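Local coordinates for DUF985 domain-containing protein (Shewanella oneidensis, PDB 1YUD) that is of unknown function but belongs to the cupin superfamily, whose beta-barrel fold often encloses a small-molecule or metal site, at residues H26-F31 / E60-H65; H65-D70 / C115-A120. All blocks are in the same frame, centred on the assembly; numbering follows the deposited sequence.

Contact 1: H26-F31 / E60-H65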
loop_
_atom_site.group_PDB
_atom_site.type_symbol
_atom_site.label_atom_id
_atom_site.label_comp_id
_atom_site.label_asym_id
_atom_site.label_seq_id
_atom_site.Cartn_x
_atom_site.Cartn_y
_atom_site.Cartn_z
ATOM N N HIS A 26 -18.449 4.830 -2.411
ATOM C CA HIS A 26 -17.796 4.897 -3.713
ATOM C C HIS A 26 -18.829 4.469 -4.745
ATOM O O HIS A 26 -19.623 3.569 -4.488
ATOM C CB HIS A 26 -16.592 3.956 -3.770
ATOM C CG HIS A 26 -15.673 4.233 -4.918
ATOM N ND1 HIS A 26 -14.926 3.250 -5.532
ATOM C CD2 HIS A 26 -15.375 5.387 -5.559
ATOM C CE1 HIS A 26 -14.209 3.788 -6.504
ATOM N NE2 HIS A 26 -14.464 5.083 -6.541
ATOM N N VAL A 27 -18.826 5.102 -5.910
ATOM C CA VAL A 27 -19.811 4.767 -6.928
ATOM C C VAL A 27 -19.845 3.289 -7.270
ATOM O O VAL A 27 -20.882 2.765 -7.678
ATOM C CB VAL A 27 -19.578 5.565 -8.225
ATOM C CG1 VAL A 27 -18.260 5.179 -8.849
ATOM C CG2 VAL A 27 -20.713 5.314 -9.194
ATOM N N GLU A 28 -18.714 2.615 -7.094
ATOM C CA GLU A 28 -18.614 1.191 -7.409
ATOM C C GLU A 28 -18.994 0.336 -6.214
ATOM O O GLU A 28 -19.009 -0.881 -6.300
ATOM C CB GLU A 28 -17.178 0.843 -7.831
ATOM C CG GLU A 28 -16.220 0.601 -6.649
ATOM C CD GLU A 28 -14.746 0.545 -7.052
ATOM O OE1 GLU A 28 -13.929 0.006 -6.269
ATOM O OE2 GLU A 28 -14.403 1.054 -8.143
ATOM N N GLY A 29 -19.295 0.980 -5.098
ATOM C CA GLY A 29 -19.634 0.248 -3.890
ATOM C C GLY A 29 -18.597 0.510 -2.809
ATOM O O GLY A 29 -17.604 1.212 -3.042
ATOM N N GLY A 30 -18.823 -0.048 -1.624
ATOM C CA GLY A 30 -17.890 0.139 -0.525
ATOM C C GLY A 30 -17.711 1.580 -0.072
ATOM O O GLY A 30 -18.488 2.469 -0.433
ATOM N N PHE A 31 -16.669 1.799 0.726
ATOM C CA PHE A 31 -16.340 3.112 1.269
ATOM C C PHE A 31 -14.912 3.511 0.919
ATOM O O PHE A 31 -14.040 2.660 0.803
ATOM C CB PHE A 31 -16.509 3.075 2.778
ATOM C CG PHE A 31 -17.928 2.904 3.209
ATOM C CD1 PHE A 31 -18.832 3.956 3.092
ATOM C CD2 PHE A 31 -18.374 1.691 3.714
ATOM C CE1 PHE A 31 -20.165 3.804 3.474
ATOM C CE2 PHE A 31 -19.707 1.521 4.099
ATOM C CZ PHE A 31 -20.602 2.584 3.978
ATOM N N GLU A 60 -21.492 -4.893 1.680
ATOM C CA GLU A 60 -20.852 -4.322 0.505
ATOM C C GLU A 60 -19.844 -5.238 -0.213
ATOM O O GLU A 60 -19.176 -6.081 0.400
ATOM C CB GLU A 60 -20.164 -3.000 0.901
ATOM C CG GLU A 60 -21.113 -1.848 1.233
ATOM C CD GLU A 60 -21.714 -1.208 -0.013
ATOM O OE1 GLU A 60 -22.255 -1.954 -0.862
ATOM O OE2 GLU A 60 -21.651 0.039 -0.150
ATOM N N VAL A 61 -19.780 -5.070 -1.530
ATOM C CA VAL A 61 -18.844 -5.780 -2.388
ATOM C C VAL A 61 -18.473 -4.749 -3.445
ATOM O O VAL A 61 -19.258 -3.837 -3.730
ATOM C CB VAL A 61 -19.464 -7.010 -3.110
ATOM C CG1 VAL A 61 -19.955 -8.028 -2.101
ATOM C CG2 VAL A 61 -20.563 -6.567 -4.050
ATOM N N SER A 62 -17.277 -4.875 -4.015
ATOM C CA SER A 62 -16.839 -3.943 -5.043
ATOM C C SER A 62 -17.267 -4.487 -6.395
ATOM O O SER A 62 -16.652 -5.405 -6.918
ATOM C CB SER A 62 -15.322 -3.779 -4.999
ATOM O OG SER A 62 -14.918 -2.771 -5.905
ATOM N N HIS A 63 -18.321 -3.910 -6.963
ATOM C CA HIS A 63 -18.852 -4.375 -8.241
ATOM C C HIS A 63 -17.942 -4.218 -9.464
ATOM O O HIS A 63 -17.295 -3.186 -9.664
ATOM C CB HIS A 63 -20.202 -3.706 -8.522
ATOM C CG HIS A 63 -21.171 -3.799 -7.385
ATOM N ND1 HIS A 63 -21.310 -2.803 -6.443
ATOM C CD2 HIS A 63 -22.033 -4.777 -7.026
ATOM C CE1 HIS A 63 -22.219 -3.160 -5.555
ATOM N NE2 HIS A 63 -22.673 -4.354 -5.885
ATOM N N PHE A 64 -17.917 -5.268 -10.279
ATOM C CA PHE A 64 -17.122 -5.291 -11.489
ATOM C C PHE A 64 -17.034 -3.916 -12.134
ATOM O O PHE A 64 -18.050 -3.246 -12.334
ATOM C CB PHE A 64 -17.713 -6.287 -12.476
ATOM C CG PHE A 64 -17.408 -7.714 -12.144
ATOM C CD1 PHE A 64 -18.433 -8.632 -11.933
ATOM C CD2 PHE A 64 -16.091 -8.155 -12.070
ATOM C CE1 PHE A 64 -18.154 -9.976 -11.654
ATOM C CE2 PHE A 64 -15.799 -9.489 -11.793
ATOM C CZ PHE A 64 -16.833 -10.400 -11.586
ATOM N N HIS A 65 -15.802 -3.515 -12.447
ATOM C CA HIS A 65 -15.490 -2.226 -13.073
ATOM C C HIS A 65 -14.112 -2.333 -13.732
ATOM O O HIS A 65 -13.326 -3.208 -13.402
ATOM C CB HIS A 65 -15.474 -1.131 -12.009
ATOM C CG HIS A 65 -14.554 -1.421 -10.863
ATOM N ND1 HIS A 65 -13.398 -0.707 -10.633
ATOM C CD2 HIS A 65 -14.606 -2.372 -9.901
ATOM C CE1 HIS A 65 -12.778 -1.206 -9.579
ATOM N NE2 HIS A 65 -13.490 -2.217 -9.116
#

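Contact 2: H65-D70 / C115-A120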
loop_
_atom_site.group_PDB
_atom_site.type_symbol
_atom_site.label_atom_id
_atom_site.label_comp_id
_atom_site.label_asym_id
_atom_site.label_seq_id
_atom_site.Cartn_x
_atom_site.Cartn_y
_atom_site.Cartn_z
ATOM N N HIS A 65 -15.802 -3.515 -12.447
ATOM C CA HIS A 65 -15.490 -2.226 -13.073
ATOM C C HIS A 65 -14.112 -2.333 -13.732
ATOM O O HIS A 65 -13.326 -3.208 -13.402
ATOM C CB HIS A 65 -15.474 -1.131 -12.009
ATOM C CG HIS A 65 -14.554 -1.421 -10.863
ATOM N ND1 HIS A 65 -13.398 -0.707 -10.633
ATOM C CD2 HIS A 65 -14.606 -2.372 -9.901
ATOM C CE1 HIS A 65 -12.778 -1.206 -9.579
ATOM N NE2 HIS A 65 -13.490 -2.217 -9.116
ATOM N N ARG A 66 -13.811 -1.437 -14.654
ATOM C CA ARG A 66 -12.526 -1.497 -15.330
ATOM C C ARG A 66 -11.724 -0.202 -15.244
ATOM O O ARG A 66 -12.270 0.894 -15.353
ATOM C CB ARG A 66 -12.738 -1.865 -16.792
ATOM C CG ARG A 66 -11.474 -1.944 -17.601
ATOM C CD ARG A 66 -11.810 -1.841 -19.071
ATOM N NE ARG A 66 -12.714 -2.898 -19.513
ATOM C CZ ARG A 66 -13.260 -2.946 -20.724
ATOM N NH1 ARG A 66 -13.002 -1.994 -21.613
ATOM N NH2 ARG A 66 -14.051 -3.955 -21.052
ATOM N N LEU A 67 -10.419 -0.344 -15.045
ATOM C CA LEU A 67 -9.523 0.801 -14.943
ATOM C C LEU A 67 -8.619 0.920 -16.162
ATOM O O LEU A 67 -8.438 -0.034 -16.914
ATOM C CB LEU A 67 -8.664 0.686 -13.682
ATOM C CG LEU A 67 -9.261 1.183 -12.363
ATOM C CD1 LEU A 67 -10.772 1.023 -12.360
ATOM C CD2 LEU A 67 -8.613 0.420 -11.209
ATOM N N THR A 68 -8.053 2.107 -16.336
ATOM C CA THR A 68 -7.160 2.403 -17.445
ATOM C C THR A 68 -5.732 2.187 -16.988
ATOM O O THR A 68 -4.825 2.037 -17.793
ATOM C CB THR A 68 -7.329 3.865 -17.891
ATOM O OG1 THR A 68 -8.559 3.999 -18.611
ATOM C CG2 THR A 68 -6.173 4.310 -18.759
ATOM N N ALA A 69 -5.536 2.162 -15.680
ATOM C CA ALA A 69 -4.207 1.987 -15.135
ATOM C C ALA A 69 -4.163 0.843 -14.131
ATOM O O ALA A 69 -5.194 0.358 -13.673
ATOM C CB ALA A 69 -3.745 3.286 -14.485
ATOM N N ASP A 70 -2.962 0.393 -13.809
ATOM C CA ASP A 70 -2.812 -0.675 -12.849
ATOM C C ASP A 70 -3.217 -0.172 -11.471
ATOM O O ASP A 70 -3.308 1.036 -11.229
ATOM C CB ASP A 70 -1.355 -1.146 -12.811
ATOM C CG ASP A 70 -0.968 -1.945 -14.031
ATOM O OD1 ASP A 70 0.228 -2.281 -14.151
ATOM O OD2 ASP A 70 -1.860 -2.240 -14.856
ATOM N N CYS A 115 -8.486 -4.816 -17.423
ATOM C CA CYS A 115 -9.285 -5.977 -17.068
ATOM C C CYS A 115 -10.464 -5.600 -16.163
ATOM O O CYS A 115 -10.362 -4.677 -15.341
ATOM C CB CYS A 115 -8.415 -7.013 -16.362
ATOM S SG CYS A 115 -8.491 -6.930 -14.564
ATOM N N ILE A 116 -11.579 -6.318 -16.320
ATOM C CA ILE A 116 -12.776 -6.080 -15.512
ATOM C C ILE A 116 -12.694 -6.921 -14.248
ATOM O O ILE A 116 -12.596 -8.142 -14.317
ATOM C CB ILE A 116 -14.067 -6.433 -16.290
ATOM C CG1 ILE A 116 -14.224 -5.476 -17.484
ATOM C CG2 ILE A 116 -15.290 -6.344 -15.358
ATOM C CD1 ILE A 116 -15.347 -5.851 -18.448
ATOM N N PHE A 117 -12.742 -6.257 -13.094
ATOM C CA PHE A 117 -12.614 -6.935 -11.809
ATOM C C PHE A 117 -13.496 -6.364 -10.696
ATOM O O PHE A 117 -14.020 -5.248 -10.802
ATOM C CB PHE A 117 -11.158 -6.858 -11.347
ATOM C CG PHE A 117 -10.680 -5.450 -11.077
ATOM C CD1 PHE A 117 -10.566 -4.523 -12.110
ATOM C CD2 PHE A 117 -10.353 -5.052 -9.786
ATOM C CE1 PHE A 117 -10.131 -3.218 -11.860
ATOM C CE2 PHE A 117 -9.919 -3.754 -9.530
ATOM C CZ PHE A 117 -9.808 -2.836 -10.567
ATOM N N GLY A 118 -13.613 -7.143 -9.623
ATOM C CA GLY A 118 -14.398 -6.767 -8.467
ATOM C C GLY A 118 -13.894 -7.562 -7.279
ATOM O O GLY A 118 -12.994 -8.382 -7.422
ATOM N N SER A 119 -14.456 -7.342 -6.100
ATOM C CA SER A 119 -13.997 -8.077 -4.938
ATOM C C SER A 119 -15.030 -8.158 -3.824
ATOM O O SER A 119 -15.837 -7.255 -3.628
ATOM C CB SER A 119 -12.723 -7.443 -4.393
ATOM O OG SER A 119 -12.305 -8.088 -3.199
ATOM N N ALA A 120 -14.981 -9.259 -3.091
ATOM C CA ALA A 120 -15.871 -9.480 -1.975
ATOM C C ALA A 120 -14.981 -9.867 -0.809
ATOM O O ALA A 120 -13.792 -10.097 -0.996
ATOM C CB ALA A 120 -16.848 -10.608 -2.298
#

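Contact 1: H26-F31 / E60-H65
The carbonyl oxygen of Glu28 takes two bonds from one residue, His63. The backbone N of His63 lies 3.2 Å from Glu28 O, nearly along the C=O axis. His63 ND1 reaches the same Glu28 O at 3.0 Å, from above the carbonyl plane and 47° out of it. The ring can do this because CG sits beside the backbone N (chi1 -50°). Because Glu28 O can only accept, ND1 probably carries a proton. Glu28 is the third residue of a type I turn from His26 to Gly29, in the loop between strands 24-25 and 31-37. The turn thus joins one sheet of the cupin fold to strand 62-66, an outer strand of the other sheet. The Glu28 side chain, extended beyond CG, runs across the strand's direction. OE1 makes a weak bond to Ser62 OG at 3.0 Å, and OE2 lies over one face of the His65 ring. Phe54, Phe142 and Leu144 also touch this side chain. Gly29 packs directly against the strand, with its CA 4.1 Å from Val61 O. At the far end Glu60, bent at chi2, brings OE2 to Gly30 N in a weak bond of 3.2 Å.

Contact 2: H65-D70 / C115-A120
Two backbone hydrogen bonds join His65 and Phe117. His65 N donates to Phe117 O at 3.0 Å, and Phe117 N donates to His65 O at 3.1 Å. The second is the straighter, with an N-H...O angle of 171°. Together they make an antiparallel hydrogen-bonded pair between strands 62-66 and 116-121, neighbours in one sheet of the cupin fold. Strand 62-66 is the outermost within this chain on that side, and strand 81-86 flanks 116-121 on its other side.

The His65 and Phe117 side chains leave the same face of the sheet. Each has CG between its backbone N and carbonyl carbon, and this shared setting brings the two rings together. The rings meet obliquely, with planes at 42°. Their centroids are 4.4 Å apart. The histidine lies over one face of the phenylalanine, displaced toward its rim. Phe142 meets the His65 ring as well. Met85, Val111, Glu71 and Trp73 contact Phe117, placing its ring among strands from both sheets.

Leu67 follows in the loop after the strand. Its side chain crosses that of Phe117 at about a right angle. The CD2 methyl group meets the ring at its edge, close to the ring plane, 3.5 Å from Phe117 CZ.

Arg66 and Ile116 extend from the opposite face of the sheet. Arg66 CG passes Cys115 O at 3.7 Å. The chain then bends at chi3 (-59°). This turn lays the guanidinium beside Ile116, edge on, and Arg66 NH2 comes 3.5 Å from Ile116 CD1.

Contacts 1 and 2 meet on strand 62-66 and share His65. Their centres are about 11 Å apart, and each centre lies about 7 Å from the centre of the chain. Contact 1 ties the strand to the 26-31 turn, while contact 2 pairs it with strand 116-121. The pairing continues beside contact 1, where Ser62 N lies 2.8 Å from Ser119 O, a probable hydrogen bond. Phe64 packs there too, with CD2 3.4 Å from Phe117 C. The His65 ring lies between the Glu28 carboxylate of contact 1 and the Phe117 ring of contact 2. Cupins commonly place their sites inside the barrel, but whether these side chains line one here is not established.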